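Local coordinates for protein lectin (Cicer arietinum, PDB 4YEH) that adopts the hemopexin fold and binds a magnesium ion in its central channel, consistent with a proposed role in metal ion transport, at residues A[61-66]-A[115-120]. Residues are numbered along the deposited sequence; the frame is centred on the assembly and turned at random.
Sequences IDCSFD and NGIDAA. With MG (magnesium ion), chain C.
A trans chi1 of -175° swings SG of Cys63 over the backbone of Ala119, and Ile117 turns CG2 away from its own N to meet that sulfur, Cys63 SG to Ile117 CG2 3.5 Å. The two segments begin the innermost strands of neighbouring blades in a four-bladed hemopexin beta-propeller, beside the central channel. No hydrogen bond joins them; they are held by apolar contacts and by a shared magnesium ion. Cys63 SG lies 3.4 Å from Ala119 C. It also packs against CB of Ala120, a methyl that touches CD2 of Phe65 at 3.6 Å. Phe65 extends this apolar seam between the blades, packing on Val129 and Leu131 of strand 128-133. Toward the channel, Asp62 O and Asp118 O bind the magnesium at 2.3 and 2.4 Å, backbone atoms rather than carboxylates, and Asp171 O and the side-chain OD1 of Asn4 complete the four protein ligands. The carboxylates instead bond to the hairpin turns of their own blades, Asp62 OD2 accepting from Glu77 N and Asp118 OD1 from Gly134 N. Sharing the cation probably offsets the repulsion between two acceptors as close as Asp62 O and Asp118 O, 2.9 Å apart.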
loop_
_atom_site.group_PDB
_atom_site.type_symbol
_atom_site.label_atom_id
_atom_site.label_comp_id
_atom_site.label_asym_id
_atom_site.label_seq_id
_atom_site.Cartn_x
_atom_site.Cartn_y
_atom_site.Cartn_z
ATOM N N ILE A 61 -1.326 10.722 -5.061
ATOM C CA ILE A 61 -2.648 10.136 -5.240
ATOM C C ILE A 61 -3.030 10.059 -6.758
ATOM O O ILE A 61 -2.956 11.095 -7.469
ATOM C CB ILE A 61 -3.672 10.935 -4.447
ATOM C CG1 ILE A 61 -3.519 10.559 -2.996
ATOM C CG2 ILE A 61 -5.054 10.526 -4.873
ATOM C CD1 ILE A 61 -2.656 11.496 -2.219
ATOM N N ASP A 62 -3.399 8.871 -7.236
ATOM C CA ASP A 62 -3.527 8.683 -8.690
ATOM C C ASP A 62 -4.967 8.783 -9.252
ATOM O O ASP A 62 -5.192 8.835 -10.459
ATOM C CB ASP A 62 -2.718 7.448 -9.187
ATOM C CG ASP A 62 -3.264 6.162 -8.681
ATOM O OD1 ASP A 62 -4.492 6.126 -8.437
ATOM O OD2 ASP A 62 -2.521 5.163 -8.593
ATOM N N CYS A 63 -5.928 8.831 -8.360
ATOM C CA CYS A 63 -7.342 8.953 -8.661
ATOM C C CYS A 63 -8.059 9.402 -7.369
ATOM O O CYS A 63 -7.739 8.916 -6.246
ATOM C CB CYS A 63 -7.860 7.604 -9.117
ATOM S SG CYS A 63 -9.568 7.573 -9.663
ATOM N N SER A 64 -9.021 10.299 -7.516
ATOM C CA SER A 64 -9.912 10.648 -6.430
ATOM C C SER A 64 -11.343 11.156 -6.903
ATOM O O SER A 64 -11.558 11.405 -8.069
ATOM C CB SER A 64 -9.212 11.643 -5.476
ATOM O OG SER A 64 -8.667 12.758 -6.202
ATOM N N PHE A 65 -12.307 11.245 -5.988
ATOM C CA PHE A 65 -13.595 11.814 -6.289
ATOM C C PHE A 65 -14.341 12.398 -5.095
ATOM O O PHE A 65 -14.194 11.992 -3.922
ATOM C CB PHE A 65 -14.466 10.882 -7.158
ATOM C CG PHE A 65 -14.736 9.529 -6.546
ATOM C CD1 PHE A 65 -15.919 9.301 -5.877
ATOM C CD2 PHE A 65 -13.844 8.504 -6.684
ATOM C CE1 PHE A 65 -16.179 8.104 -5.304
ATOM C CE2 PHE A 65 -14.121 7.284 -6.159
ATOM C CZ PHE A 65 -15.294 7.088 -5.459
ATOM N N ASP A 66 -15.132 13.415 -5.391
ATOM C CA ASP A 66 -15.956 14.032 -4.350
ATOM C C ASP A 66 -17.055 13.009 -4.030
ATOM O O ASP A 66 -17.509 12.279 -4.937
ATOM C CB ASP A 66 -16.582 15.342 -4.844
ATOM C CG ASP A 66 -17.385 16.057 -3.720
ATOM O OD1 ASP A 66 -16.769 16.413 -2.654
ATOM O OD2 ASP A 66 -18.621 16.307 -3.922
ATOM N N ASN A 115 -6.806 -3.398 -9.832
ATOM C CA ASN A 115 -5.401 -3.030 -9.542
ATOM C C ASN A 115 -5.111 -1.498 -9.694
ATOM O O ASN A 115 -4.033 -1.039 -9.465
ATOM C CB ASN A 115 -4.431 -3.833 -10.417
ATOM C CG ASN A 115 -4.516 -5.335 -10.184
ATOM O OD1 ASN A 115 -4.595 -5.848 -9.069
ATOM N ND2 ASN A 115 -4.457 -6.051 -11.281
ATOM N N GLY A 116 -6.105 -0.730 -10.067
ATOM C CA GLY A 116 -5.929 0.692 -10.161
ATOM C C GLY A 116 -7.041 1.352 -10.936
ATOM O O GLY A 116 -7.514 0.793 -11.964
ATOM N N ILE A 117 -7.449 2.540 -10.470
ATOM C CA ILE A 117 -8.317 3.381 -11.290
ATOM C C ILE A 117 -7.526 4.585 -11.844
ATOM O O ILE A 117 -6.702 5.159 -11.170
ATOM C CB ILE A 117 -9.637 3.701 -10.492
ATOM C CG1 ILE A 117 -10.296 2.372 -10.032
ATOM C CG2 ILE A 117 -10.581 4.633 -11.233
ATOM C CD1 ILE A 117 -11.603 2.430 -9.267
ATOM N N ASP A 118 -7.783 4.948 -13.102
ATOM C CA ASP A 118 -7.173 6.094 -13.769
ATOM C C ASP A 118 -7.670 7.431 -13.234
ATOM O O ASP A 118 -6.898 8.261 -12.759
ATOM C CB ASP A 118 -7.450 5.958 -15.271
ATOM C CG ASP A 118 -6.502 5.001 -15.955
ATOM O OD1 ASP A 118 -6.757 4.745 -17.138
ATOM O OD2 ASP A 118 -5.522 4.502 -15.318
ATOM N N ALA A 119 -8.968 7.617 -13.274
ATOM C CA ALA A 119 -9.635 8.879 -12.842
ATOM C C ALA A 119 -11.123 8.661 -12.510
ATOM O O ALA A 119 -11.704 7.583 -12.788
ATOM C CB ALA A 119 -9.496 9.979 -13.932
ATOM N N ALA A 120 -11.736 9.708 -11.946
ATOM C CA ALA A 120 -13.122 9.628 -11.506
ATOM C C ALA A 120 -13.696 11.011 -11.218
ATOM O O ALA A 120 -12.963 11.904 -10.711
ATOM C CB ALA A 120 -13.229 8.735 -10.268
HETATM MG MG MG C . -4.549 8.864 -12.681
#